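Local coordinates for protein elongation factor G (Thermus thermophilus, PDB 2DY1) that binds GTP with a magnesium ion and probably acts as a GTPase that drives the translocation step of protein synthesis, at residues Ala67-Arg72 and Val76-Ala81; Ala526-Met531 and Pro569-Pro574; Ile173-Gly178 and Gln206-Ala211; Phe495-Thr500 and Glu510-Gly515. All coordinates share one frame; numbering follows the deposited sequence.

Two pairs of contacts, set at opposite ends of an elongated chain, illustrate how a multidomain factor is built from local units. Contact 1 and contact 3 come first in sequence and both reach the ten-stranded mixed sheet of the GTP-binding domain, their centres about 27 Å apart; contact 1 lies near the nucleotide, contact 3 toward the sheet's other end. Contact 4 and then contact 2 follow, their centres about 22 Å apart: contact 4 lies within domain IV, while contact 2 joins a loop of that domain to the strand 569-583. Between contact 1, beside the GTP site, and contact 4 the centres stand about 68 Å apart, so nucleotide binding and domain IV are widely separated.

Contact 1 (Ala67-Arg72 and Val76-Ala81); sequences APLLFR and VFLLDA
Pro68 and Phe77 meet on one face of a two-stranded ribbon, while Ala67, Leu69, Val76 and Leu78 gather on the other. The ring of Phe77 has its CG anti to the carbonyl carbon (chi1 -72°), which brings its CD2-CE2 side up against CB of the proline; CB of Pro68 approaches CE2 of Phe77 obliquely, at 3.9 Å. On the opposite face the aliphatic side chains meet at slightly longer distances. CB of Ala67 lies 4.3 Å from CB of Leu78, and the two leucines meet diagonally through single methyls, CD1 of Leu69 standing 4.3 Å from CD2 of Leu78. CB of Leu69 also leans on the backbone, 3.4 Å from O of Val76.

These contacts belong to a beta hairpin at the margin of the GTPase sheet, strand 65-71 being its outermost member. Ala67 with Leu78 and Leu69 with Val76 are hydrogen-bonded antiparallel pairs, and Pro68 with Phe77 is the non-hydrogen-bonded pair between them, a place where a proline costs no cross-strand bond. The bond from N of Ala67 to O of Leu78 measures 2.9 Å and is fairly straight (166°), whereas that from N of Leu69 to O of Val76 is more bent at 142°. The aliphatic face turns to helices 22-32 and 261-271, where Thr26, Leu30 and Leu265 receive it; the Pro68-Phe77 face meets Val330 of strand 323-332. Beyond the paired residues, Asp80 OD2 is hydrogen-bonded to OG1 of Thr49 and of Thr23, the latter a ligand of the magnesium ion.

Contact 2 (Ala526-Met531 and Pro569-Pro574); sequences AGFPVM and PVLLEP
Phe528 and Leu571 form one half of this contact, Met531 and Leu572 the other, and in each pair the rotamers bring the ends together. Leu571 has CG anti to its backbone N (chi1 -168°), a setting that carries its end toward the loop although its CB does not point there; its CD1 comes to 3.7 Å from CD1 of Phe528. The same methyl is 4.0 Å from CE1 of Phe528, so it sits beside the CD1-CE1 bond, approaching obliquely. Leu572 points toward the loop and directs CD1 at the methionine. There CG of Met531 lies 3.9 Å away and SD of Met531 4.1 Å away from that one methyl. Met531 itself is less relaxed: CG sits between the backbone N and the carbonyl carbon (chi1 59°), and the chain bends sharply at its thioether, with chi3 at 21°.

Everything across the contact is apolar, and the two adjacent leucines send their ends to different parts of the loop. Phe528 also makes a cation-pi contact with Arg661 and meets the ring of Tyr456. The contact packs the domain IV loop between helix 509-520 and strand 533-541 onto strand 569-583, the first of the C-terminal domain, where Leu572 touches Thr459 and Tyr646 of the flanking strands 457-460 and 638-648, while Val530 of the same loop touches Phe560 and Met564 of helix 549-566.

Contact 3 (Ile173-Gly178 and Gln206-Ala211); sequences IDVFHG and QEVLEA
Val175 and Phe176 lie just past the end of strand 168-174, where the backbone takes helical angles for three residues without the regular bonds, and they face the helix that carries Val208 and Leu209. The helix 206-211 is regular, held by bonds such as that from N of Glu210 to O of Gln206. Between the segments the closest alpha carbons, CA of Phe176 and CA of Val208, are 7.6 Å apart, so the meeting is left to side chains.

Val175 and Val208 point at each other from their backbones and touch through single branches, CG1 of Val175 to CG2 of Val208 at 4.4 Å. Phe176 starts off to one side, but with CG anti to its backbone N (chi1 -174°) the ring swings back toward the helix. Its CE1 comes to 4.3 Å from CD2 of Leu209, an oblique touch of one methyl.

The contact packs the turn after strand 168-174 against helix 198-213, on a part of the GTP-binding domain away from the nucleotide. Val175 and Val208 also share strand 156-165 as a neighbour, touching Leu161 and Leu157 respectively. With only branched aliphatic groups and one aromatic ring meeting, the contact is a small, rather loose hydrophobic one, probably tolerant of slight shifts because no directional polar bond joins turn and helix.

Contact 4 (Phe495-Thr500 and Glu510-Gly515); sequences FEWRIT and EAIEEG
Phe495 and Glu513 lie flat against each other, and with Ile512 they account for most of the surface buried here. The aliphatic part of the glutamate crosses one face of the ring: CB of Glu513 stands 4.0 Å from the ring centroid of Phe495 and 8° off its normal, a CH-pi contact. The carboxylate continues over the same ring, its plane 17° from that of the phenyl, until OE2 of Glu513 reaches 3.4 Å from CB of Phe495. An extended glutamate chain, with CG anti to the backbone N (chi1 -176°), lets it pass obliquely across the ring face with its carboxylate stacked. That carboxylate is hydrogen-bonded through OE2 to the hydroxyl of Tyr493.

Ile512 meets two rings by their edges. Its CG2 lies 4.2 Å from CZ of Phe495, near the plane of the phenyl, and its CD1 lies 3.6 Å from CZ3 of Trp497, in the plane of the indole. Replacing Phe495 with alanine would probably strip the methylene chain of Glu513 of the surface it lies on and open a gap beside Ile512.

Strand 494-497 and helix 509-520 are the first two elements of a beta-alpha-beta unit completed by strand 533-541, and Val537 of that strand touches both Phe495 and Ile512. The chemistry is thus divided: Ile512 supplies purely apolar contact on the buried side, whereas Glu513 uses its methylenes against the aromatic face and turns its carboxylate to the Tyr493 hydroxyl, a bond that would probably help to offset its burial against the ring.

Contact 1 (Ala67-Arg72 and Val76-Ala81)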
loop_
_atom_site.group_PDB
_atom_site.type_symbol
_atom_site.label_atom_id
_atom_site.label_comp_id
_atom_site.label_asym_id
_atom_site.label_seq_id
_atom_site.Cartn_x
_atom_site.Cartn_y
_atom_site.Cartn_z
ATOM N N ALA A 67 -0.515 -19.993 -6.329
ATOM C CA ALA A 67 -0.651 -21.055 -7.310
ATOM C C ALA A 67 0.603 -21.913 -7.154
ATOM O O ALA A 67 1.674 -21.546 -7.618
ATOM C CB ALA A 67 -0.733 -20.475 -8.731
ATOM N N PRO A 68 0.489 -23.048 -6.464
ATOM C CA PRO A 68 1.629 -23.954 -6.233
ATOM C C PRO A 68 1.829 -24.889 -7.408
ATOM O O PRO A 68 1.349 -26.013 -7.405
ATOM C CB PRO A 68 1.225 -24.674 -4.944
ATOM C CG PRO A 68 -0.290 -24.827 -5.108
ATOM C CD PRO A 68 -0.746 -23.537 -5.806
ATOM N N LEU A 69 2.586 -24.435 -8.398
ATOM C CA LEU A 69 2.771 -25.224 -9.605
ATOM C C LEU A 69 3.771 -26.351 -9.489
ATOM O O LEU A 69 4.834 -26.191 -8.881
ATOM C CB LEU A 69 3.189 -24.304 -10.760
ATOM C CG LEU A 69 2.285 -23.086 -10.976
ATOM C CD1 LEU A 69 2.933 -22.132 -12.006
ATOM C CD2 LEU A 69 0.907 -23.535 -11.487
ATOM N N LEU A 70 3.392 -27.493 -10.052
ATOM C CA LEU A 70 4.240 -28.682 -10.075
ATOM C C LEU A 70 4.461 -29.016 -11.545
ATOM O O LEU A 70 3.511 -29.115 -12.316
ATOM C CB LEU A 70 3.540 -29.839 -9.370
ATOM C CG LEU A 70 4.241 -31.196 -9.458
ATOM C CD1 LEU A 70 5.567 -31.150 -8.706
ATOM C CD2 LEU A 70 3.330 -32.261 -8.856
ATOM N N PHE A 71 5.714 -29.179 -11.944
ATOM C CA PHE A 71 5.989 -29.472 -13.338
ATOM C C PHE A 71 7.256 -30.307 -13.416
ATOM O O PHE A 71 8.338 -29.855 -13.053
ATOM C CB PHE A 71 6.174 -28.157 -14.100
ATOM C CG PHE A 71 6.446 -28.336 -15.573
ATOM C CD1 PHE A 71 5.474 -28.854 -16.416
ATOM C CD2 PHE A 71 7.675 -27.968 -16.108
ATOM C CE1 PHE A 71 5.723 -29.004 -17.788
ATOM C CE2 PHE A 71 7.930 -28.114 -17.471
ATOM C CZ PHE A 71 6.952 -28.632 -18.305
ATOM N N ARG A 72 7.102 -31.532 -13.907
ATOM C CA ARG A 72 8.222 -32.452 -14.037
ATOM C C ARG A 72 9.057 -32.542 -12.775
ATOM O O ARG A 72 10.290 -32.543 -12.828
ATOM C CB ARG A 72 9.082 -32.051 -15.225
ATOM C CG ARG A 72 8.266 -32.021 -16.490
ATOM C CD ARG A 72 9.100 -31.839 -17.739
ATOM N NE ARG A 72 8.206 -31.791 -18.886
ATOM C CZ ARG A 72 8.598 -31.562 -20.136
ATOM N NH1 ARG A 72 9.880 -31.357 -20.407
ATOM N NH2 ARG A 72 7.703 -31.547 -21.116
ATOM N N VAL A 76 7.061 -24.382 -8.610
ATOM C CA VAL A 76 7.155 -22.940 -8.674
ATOM C C VAL A 76 5.987 -22.427 -7.867
ATOM O O VAL A 76 4.838 -22.687 -8.219
ATOM C CB VAL A 76 7.070 -22.405 -10.119
ATOM C CG1 VAL A 76 7.005 -20.884 -10.106
ATOM C CG2 VAL A 76 8.290 -22.896 -10.903
ATOM N N PHE A 77 6.281 -21.751 -6.753
ATOM C CA PHE A 77 5.195 -21.181 -5.953
ATOM C C PHE A 77 5.008 -19.796 -6.523
ATOM O O PHE A 77 5.810 -18.903 -6.271
ATOM C CB PHE A 77 5.568 -21.165 -4.471
ATOM C CG PHE A 77 5.571 -22.540 -3.857
ATOM C CD1 PHE A 77 6.683 -23.363 -3.992
ATOM C CD2 PHE A 77 4.430 -23.051 -3.237
ATOM C CE1 PHE A 77 6.667 -24.688 -3.537
ATOM C CE2 PHE A 77 4.404 -24.376 -2.776
ATOM C CZ PHE A 77 5.519 -25.195 -2.929
ATOM N N LEU A 78 3.921 -19.629 -7.283
ATOM C CA LEU A 78 3.631 -18.370 -7.971
ATOM C C LEU A 78 2.613 -17.574 -7.176
ATOM O O LEU A 78 1.554 -18.087 -6.836
ATOM C CB LEU A 78 3.081 -18.670 -9.377
ATOM C CG LEU A 78 2.852 -17.482 -10.323
ATOM C CD1 LEU A 78 4.200 -16.834 -10.685
ATOM C CD2 LEU A 78 2.138 -17.975 -11.594
ATOM N N LEU A 79 2.946 -16.325 -6.878
ATOM C CA LEU A 79 2.029 -15.469 -6.113
ATOM C C LEU A 79 1.396 -14.495 -7.109
ATOM O O LEU A 79 2.065 -13.599 -7.613
ATOM C CB LEU A 79 2.800 -14.718 -5.031
ATOM C CG LEU A 79 3.714 -15.639 -4.203
ATOM C CD1 LEU A 79 4.420 -14.834 -3.114
ATOM C CD2 LEU A 79 2.888 -16.756 -3.567
ATOM N N ASP A 80 0.095 -14.683 -7.374
ATOM C CA ASP A 80 -0.646 -13.858 -8.354
ATOM C C ASP A 80 -1.145 -12.642 -7.577
ATOM O O ASP A 80 -2.123 -12.710 -6.826
ATOM C CB ASP A 80 -1.801 -14.702 -8.943
ATOM C CG ASP A 80 -2.670 -13.925 -9.911
ATOM O OD1 ASP A 80 -2.187 -12.904 -10.421
ATOM O OD2 ASP A 80 -3.835 -14.350 -10.153
ATOM N N ALA A 81 -0.444 -11.536 -7.751
ATOM C CA ALA A 81 -0.689 -10.320 -6.976
ATOM C C ALA A 81 -1.602 -9.311 -7.624
ATOM O O ALA A 81 -1.860 -9.391 -8.830
ATOM C CB ALA A 81 0.684 -9.644 -6.682
#

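Contact 2 (Ala526-Met531 and Pro569-Pro574)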
loop_
_atom_site.group_PDB
_atom_site.type_symbol
_atom_site.label_atom_id
_atom_site.label_comp_id
_atom_site.label_asym_id
_atom_site.label_seq_id
_atom_site.Cartn_x
_atom_site.Cartn_y
_atom_site.Cartn_z
ATOM N N ALA A 526 -17.394 29.000 18.487
ATOM C CA ALA A 526 -18.201 27.908 17.966
ATOM C C ALA A 526 -17.849 26.572 18.609
ATOM O O ALA A 526 -18.136 25.514 18.053
ATOM C CB ALA A 526 -18.036 27.831 16.452
ATOM N N GLY A 527 -17.206 26.625 19.772
ATOM C CA GLY A 527 -16.853 25.408 20.491
ATOM C C GLY A 527 -15.696 24.542 19.994
ATOM O O GLY A 527 -15.573 23.389 20.407
ATOM N N PHE A 528 -14.837 25.084 19.139
ATOM C CA PHE A 528 -13.693 24.326 18.622
ATOM C C PHE A 528 -12.447 24.602 19.474
ATOM O O PHE A 528 -12.410 25.602 20.195
ATOM C CB PHE A 528 -13.414 24.732 17.177
ATOM C CG PHE A 528 -14.491 24.324 16.213
ATOM C CD1 PHE A 528 -15.270 25.277 15.573
ATOM C CD2 PHE A 528 -14.696 22.982 15.915
ATOM C CE1 PHE A 528 -16.238 24.901 14.639
ATOM C CE2 PHE A 528 -15.660 22.596 14.984
ATOM C CZ PHE A 528 -16.429 23.556 14.346
ATOM N N PRO A 529 -11.422 23.721 19.414
ATOM C CA PRO A 529 -10.204 23.945 20.209
ATOM C C PRO A 529 -9.602 25.308 19.900
ATOM O O PRO A 529 -9.589 25.736 18.743
ATOM C CB PRO A 529 -9.283 22.802 19.772
ATOM C CG PRO A 529 -10.263 21.697 19.457
ATOM C CD PRO A 529 -11.320 22.447 18.673
ATOM N N VAL A 530 -9.100 25.984 20.936
ATOM C CA VAL A 530 -8.513 27.313 20.767
ATOM C C VAL A 530 -6.998 27.243 20.725
ATOM O O VAL A 530 -6.379 26.480 21.470
ATOM C CB VAL A 530 -8.925 28.266 21.925
ATOM C CG1 VAL A 530 -8.497 29.697 21.603
ATOM C CG2 VAL A 530 -10.429 28.189 22.154
ATOM N N MET A 531 -6.407 28.037 19.843
ATOM C CA MET A 531 -4.964 28.082 19.693
ATOM C C MET A 531 -4.500 29.517 19.431
ATOM O O MET A 531 -5.301 30.451 19.381
ATOM C CB MET A 531 -4.521 27.187 18.524
ATOM C CG MET A 531 -5.123 27.564 17.170
ATOM S SD MET A 531 -4.473 26.561 15.779
ATOM C CE MET A 531 -3.894 25.180 16.647
ATOM N N PRO A 569 -12.556 36.771 19.214
ATOM C CA PRO A 569 -12.321 35.419 18.705
ATOM C C PRO A 569 -12.690 35.287 17.228
ATOM O O PRO A 569 -13.618 35.945 16.747
ATOM C CB PRO A 569 -13.197 34.557 19.613
ATOM C CG PRO A 569 -14.296 35.485 20.022
ATOM C CD PRO A 569 -13.572 36.763 20.280
ATOM N N VAL A 570 -11.946 34.449 16.512
ATOM C CA VAL A 570 -12.191 34.216 15.095
ATOM C C VAL A 570 -12.013 32.739 14.756
ATOM O O VAL A 570 -11.249 32.031 15.418
ATOM C CB VAL A 570 -11.235 35.039 14.201
ATOM C CG1 VAL A 570 -11.422 36.522 14.479
ATOM C CG2 VAL A 570 -9.796 34.622 14.437
ATOM N N LEU A 571 -12.713 32.293 13.713
ATOM C CA LEU A 571 -12.668 30.900 13.269
ATOM C C LEU A 571 -11.484 30.611 12.357
ATOM O O LEU A 571 -11.154 31.406 11.473
ATOM C CB LEU A 571 -13.964 30.552 12.537
ATOM C CG LEU A 571 -14.210 29.066 12.253
ATOM C CD1 LEU A 571 -14.505 28.335 13.553
ATOM C CD2 LEU A 571 -15.379 28.925 11.292
ATOM N N LEU A 572 -10.845 29.464 12.577
ATOM C CA LEU A 572 -9.698 29.048 11.776
ATOM C C LEU A 572 -10.020 27.710 11.117
ATOM O O LEU A 572 -10.798 26.928 11.649
ATOM C CB LEU A 572 -8.459 28.870 12.657
ATOM C CG LEU A 572 -7.957 30.065 13.470
ATOM C CD1 LEU A 572 -6.769 29.620 14.305
ATOM C CD2 LEU A 572 -7.552 31.206 12.538
ATOM N N GLU A 573 -9.425 27.461 9.956
ATOM C CA GLU A 573 -9.641 26.194 9.262
ATOM C C GLU A 573 -8.303 25.668 8.792
ATOM O O GLU A 573 -7.369 26.432 8.566
ATOM C CB GLU A 573 -10.588 26.372 8.066
ATOM C CG GLU A 573 -10.002 27.145 6.903
ATOM C CD GLU A 573 -10.992 27.277 5.756
ATOM O OE1 GLU A 573 -11.627 26.261 5.405
ATOM O OE2 GLU A 573 -11.132 28.390 5.205
ATOM N N PRO A 574 -8.179 24.339 8.649
ATOM C CA PRO A 574 -6.879 23.853 8.195
ATOM C C PRO A 574 -6.669 24.048 6.698
ATOM O O PRO A 574 -7.579 23.838 5.898
ATOM C CB PRO A 574 -6.888 22.385 8.617
ATOM C CG PRO A 574 -8.321 22.033 8.633
ATOM C CD PRO A 574 -9.015 23.247 9.168
#

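Contact 3 (Ile173-Gly178 and Gln206-Ala211)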
loop_
_atom_site.group_PDB
_atom_site.type_symbol
_atom_site.label_atom_id
_atom_site.label_comp_id
_atom_site.label_asym_id
_atom_site.label_seq_id
_atom_site.Cartn_x
_atom_site.Cartn_y
_atom_site.Cartn_z
ATOM N N ILE A 173 9.178 -17.704 -31.391
ATOM C CA ILE A 173 10.465 -17.998 -32.009
ATOM C C ILE A 173 11.411 -17.871 -30.821
ATOM O O ILE A 173 11.551 -16.789 -30.224
ATOM C CB ILE A 173 10.864 -16.968 -33.084
ATOM C CG1 ILE A 173 9.904 -17.046 -34.266
ATOM C CG2 ILE A 173 12.301 -17.259 -33.581
ATOM C CD1 ILE A 173 10.100 -15.932 -35.274
ATOM N N ASP A 174 12.034 -18.984 -30.451
ATOM C CA ASP A 174 12.958 -18.996 -29.326
ATOM C C ASP A 174 14.293 -18.557 -29.918
ATOM O O ASP A 174 14.931 -19.318 -30.640
ATOM C CB ASP A 174 13.026 -20.411 -28.755
ATOM C CG ASP A 174 14.026 -20.527 -27.639
ATOM O OD1 ASP A 174 15.229 -20.518 -27.962
ATOM O OD2 ASP A 174 13.616 -20.610 -26.455
ATOM N N VAL A 175 14.675 -17.310 -29.637
ATOM C CA VAL A 175 15.880 -16.704 -30.215
ATOM C C VAL A 175 17.141 -17.523 -30.072
ATOM O O VAL A 175 17.867 -17.746 -31.046
ATOM C CB VAL A 175 16.138 -15.302 -29.605
ATOM C CG1 VAL A 175 17.380 -14.688 -30.198
ATOM C CG2 VAL A 175 14.943 -14.405 -29.851
ATOM N N PHE A 176 17.405 -17.960 -28.853
ATOM C CA PHE A 176 18.606 -18.735 -28.563
ATOM C C PHE A 176 18.804 -19.981 -29.428
ATOM O O PHE A 176 19.897 -20.193 -29.976
ATOM C CB PHE A 176 18.603 -19.160 -27.094
ATOM C CG PHE A 176 19.872 -19.840 -26.655
ATOM C CD1 PHE A 176 20.925 -19.103 -26.122
ATOM C CD2 PHE A 176 20.012 -21.220 -26.761
ATOM C CE1 PHE A 176 22.099 -19.733 -25.698
ATOM C CE2 PHE A 176 21.182 -21.861 -26.342
ATOM C CZ PHE A 176 22.225 -21.115 -25.809
ATOM N N HIS A 177 17.760 -20.803 -29.550
ATOM C CA HIS A 177 17.871 -22.036 -30.311
ATOM C C HIS A 177 17.506 -21.941 -31.789
ATOM O O HIS A 177 17.699 -22.904 -32.533
ATOM C CB HIS A 177 17.036 -23.128 -29.644
ATOM C CG HIS A 177 17.320 -23.293 -28.186
ATOM N ND1 HIS A 177 18.423 -23.970 -27.711
ATOM C CD2 HIS A 177 16.656 -22.843 -27.094
ATOM C CE1 HIS A 177 18.423 -23.932 -26.389
ATOM N NE2 HIS A 177 17.363 -23.253 -25.990
ATOM N N GLY A 178 17.000 -20.791 -32.221
ATOM C CA GLY A 178 16.637 -20.639 -33.622
ATOM C C GLY A 178 15.574 -21.644 -34.022
ATOM O O GLY A 178 15.638 -22.264 -35.086
ATOM N N GLN A 206 22.518 -12.874 -31.767
ATOM C CA GLN A 206 23.863 -12.331 -31.576
ATOM C C GLN A 206 23.850 -11.352 -30.406
ATOM O O GLN A 206 24.773 -11.314 -29.594
ATOM C CB GLN A 206 24.328 -11.583 -32.829
ATOM C CG GLN A 206 24.220 -12.360 -34.132
ATOM C CD GLN A 206 24.651 -11.538 -35.345
ATOM O OE1 GLN A 206 24.151 -10.431 -35.574
ATOM N NE2 GLN A 206 25.579 -12.081 -36.128
ATOM N N GLU A 207 22.804 -10.538 -30.345
ATOM C CA GLU A 207 22.673 -9.562 -29.274
ATOM C C GLU A 207 22.527 -10.238 -27.919
ATOM O O GLU A 207 23.090 -9.773 -26.934
ATOM C CB GLU A 207 21.475 -8.651 -29.537
ATOM C CG GLU A 207 21.721 -7.631 -30.638
ATOM C CD GLU A 207 20.452 -6.928 -31.081
ATOM O OE1 GLU A 207 19.460 -6.935 -30.318
ATOM O OE2 GLU A 207 20.448 -6.358 -32.192
ATOM N N VAL A 208 21.767 -11.328 -27.870
ATOM C CA VAL A 208 21.562 -12.052 -26.623
ATOM C C VAL A 208 22.868 -12.692 -26.150
ATOM O O VAL A 208 23.231 -12.578 -24.974
ATOM C CB VAL A 208 20.468 -13.121 -26.788
ATOM C CG1 VAL A 208 20.513 -14.114 -25.619
ATOM C CG2 VAL A 208 19.097 -12.429 -26.832
ATOM N N LEU A 209 23.573 -13.347 -27.070
ATOM C CA LEU A 209 24.848 -13.984 -26.754
ATOM C C LEU A 209 25.810 -12.957 -26.197
ATOM O O LEU A 209 26.411 -13.169 -25.138
ATOM C CB LEU A 209 25.454 -14.626 -28.009
ATOM C CG LEU A 209 24.782 -15.908 -28.504
ATOM C CD1 LEU A 209 25.448 -16.375 -29.794
ATOM C CD2 LEU A 209 24.884 -16.985 -27.433
ATOM N N GLU A 210 25.953 -11.846 -26.910
ATOM C CA GLU A 210 26.843 -10.780 -26.490
ATOM C C GLU A 210 26.463 -10.201 -25.125
ATOM O O GLU A 210 27.335 -9.942 -24.295
ATOM C CB GLU A 210 26.889 -9.674 -27.560
ATOM C CG GLU A 210 27.657 -10.066 -28.868
ATOM C CD GLU A 210 27.831 -8.914 -29.865
ATOM O OE1 GLU A 210 28.022 -7.762 -29.424
ATOM O OE2 GLU A 210 27.796 -9.162 -31.091
ATOM N N ALA A 211 25.167 -10.019 -24.864
ATOM C CA ALA A 211 24.757 -9.470 -23.566
ATOM C C ALA A 211 25.110 -10.387 -22.396
ATOM O O ALA A 211 25.476 -9.915 -21.312
ATOM C CB ALA A 211 23.244 -9.176 -23.563
#

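Contact 4 (Phe495-Thr500 and Glu510-Gly515)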
loop_
_atom_site.group_PDB
_atom_site.type_symbol
_atom_site.label_atom_id
_atom_site.label_comp_id
_atom_site.label_asym_id
_atom_site.label_seq_id
_atom_site.Cartn_x
_atom_site.Cartn_y
_atom_site.Cartn_z
ATOM N N PHE A 495 2.326 29.827 28.210
ATOM C CA PHE A 495 1.752 30.093 29.523
ATOM C C PHE A 495 2.831 30.823 30.308
ATOM O O PHE A 495 3.973 30.360 30.387
ATOM C CB PHE A 495 1.398 28.799 30.255
ATOM C CG PHE A 495 0.883 29.018 31.646
ATOM C CD1 PHE A 495 -0.450 29.343 31.862
ATOM C CD2 PHE A 495 1.744 28.936 32.738
ATOM C CE1 PHE A 495 -0.919 29.584 33.157
ATOM C CE2 PHE A 495 1.284 29.177 34.031
ATOM C CZ PHE A 495 -0.053 29.501 34.235
ATOM N N GLU A 496 2.469 31.970 30.877
ATOM C CA GLU A 496 3.411 32.761 31.665
ATOM C C GLU A 496 2.939 32.954 33.092
ATOM O O GLU A 496 1.840 33.443 33.315
ATOM C CB GLU A 496 3.599 34.158 31.052
ATOM C CG GLU A 496 4.566 34.242 29.895
ATOM C CD GLU A 496 4.657 35.657 29.347
ATOM O OE1 GLU A 496 4.471 36.618 30.133
ATOM O OE2 GLU A 496 4.923 35.802 28.141
ATOM N N TRP A 497 3.762 32.567 34.056
ATOM C CA TRP A 497 3.434 32.791 35.455
ATOM C C TRP A 497 4.045 34.147 35.801
ATOM O O TRP A 497 5.272 34.308 35.799
ATOM C CB TRP A 497 4.079 31.728 36.319
ATOM C CG TRP A 497 3.726 31.769 37.756
ATOM C CD1 TRP A 497 4.572 32.023 38.796
ATOM C CD2 TRP A 497 2.475 31.392 38.336
ATOM N NE1 TRP A 497 3.933 31.812 39.991
ATOM C CE2 TRP A 497 2.642 31.422 39.738
ATOM C CE3 TRP A 497 1.229 31.023 37.806
ATOM C CZ2 TRP A 497 1.610 31.090 40.623
ATOM C CZ3 TRP A 497 0.201 30.692 38.682
ATOM C CH2 TRP A 497 0.399 30.726 40.076
ATOM N N ARG A 498 3.199 35.132 36.081
ATOM C CA ARG A 498 3.688 36.459 36.437
ATOM C C ARG A 498 3.134 36.881 37.788
ATOM O O ARG A 498 2.959 38.059 38.065
ATOM C CB ARG A 498 3.303 37.481 35.355
ATOM C CG ARG A 498 4.022 37.255 34.023
ATOM C CD ARG A 498 5.520 37.558 34.150
ATOM N NE ARG A 498 6.225 37.362 32.887
ATOM C CZ ARG A 498 6.695 36.195 32.448
ATOM N NH1 ARG A 498 6.547 35.077 33.167
ATOM N NH2 ARG A 498 7.324 36.147 31.282
ATOM N N ILE A 499 2.866 35.893 38.639
ATOM C CA ILE A 499 2.359 36.164 39.973
ATOM C C ILE A 499 3.474 36.778 40.802
ATOM O O ILE A 499 4.615 36.313 40.744
ATOM C CB ILE A 499 1.859 34.843 40.633
ATOM C CG1 ILE A 499 0.506 34.449 40.025
ATOM C CG2 ILE A 499 1.727 35.001 42.156
ATOM C CD1 ILE A 499 -0.616 35.433 40.306
ATOM N N THR A 500 3.145 37.833 41.544
ATOM C CA THR A 500 4.115 38.502 42.394
ATOM C C THR A 500 3.644 38.522 43.848
ATOM O O THR A 500 2.458 38.317 44.137
ATOM C CB THR A 500 4.346 39.962 41.938
ATOM O OG1 THR A 500 3.146 40.719 42.139
ATOM C CG2 THR A 500 4.739 40.005 40.459
ATOM N N GLU A 510 0.524 24.529 38.231
ATOM C CA GLU A 510 0.132 23.413 37.370
ATOM C C GLU A 510 -1.393 23.324 37.217
ATOM O O GLU A 510 -1.907 23.116 36.116
ATOM C CB GLU A 510 0.682 22.101 37.941
ATOM C CG GLU A 510 0.414 20.877 37.079
ATOM C CD GLU A 510 0.647 19.573 37.825
ATOM O OE1 GLU A 510 0.677 18.509 37.169
ATOM O OE2 GLU A 510 0.793 19.609 39.066
ATOM N N ALA A 511 -2.125 23.476 38.322
ATOM C CA ALA A 511 -3.585 23.409 38.266
ATOM C C ALA A 511 -4.177 24.542 37.447
ATOM O O ALA A 511 -5.170 24.365 36.746
ATOM C CB ALA A 511 -4.173 23.440 39.673
ATOM N N ILE A 512 -3.578 25.724 37.557
ATOM C CA ILE A 512 -4.072 26.866 36.821
ATOM C C ILE A 512 -3.850 26.630 35.333
ATOM O O ILE A 512 -4.770 26.817 34.537
ATOM C CB ILE A 512 -3.383 28.161 37.329
ATOM C CG1 ILE A 512 -3.911 28.463 38.748
ATOM C CG2 ILE A 512 -3.661 29.352 36.395
ATOM C CD1 ILE A 512 -3.144 29.537 39.512
ATOM N N GLU A 513 -2.652 26.209 34.948
ATOM C CA GLU A 513 -2.417 25.949 33.531
ATOM C C GLU A 513 -3.364 24.861 33.029
ATOM O O GLU A 513 -3.878 24.947 31.916
ATOM C CB GLU A 513 -0.965 25.536 33.257
ATOM C CG GLU A 513 -0.712 25.356 31.762
ATOM C CD GLU A 513 0.758 25.314 31.370
ATOM O OE1 GLU A 513 1.624 25.118 32.249
ATOM O OE2 GLU A 513 1.038 25.468 30.160
ATOM N N GLU A 514 -3.597 23.840 33.847
ATOM C CA GLU A 514 -4.515 22.758 33.462
ATOM C C GLU A 514 -5.899 23.303 33.133
ATOM O O GLU A 514 -6.507 22.922 32.138
ATOM C CB GLU A 514 -4.665 21.739 34.595
ATOM C CG GLU A 514 -3.547 20.734 34.746
ATOM C CD GLU A 514 -3.800 19.786 35.914
ATOM O OE1 GLU A 514 -4.944 19.286 36.038
ATOM O OE2 GLU A 514 -2.860 19.542 36.703
ATOM N N GLY A 515 -6.407 24.183 33.997
ATOM C CA GLY A 515 -7.719 24.770 33.786
ATOM C C GLY A 515 -7.818 25.596 32.519
ATOM O O GLY A 515 -8.848 25.627 31.854
#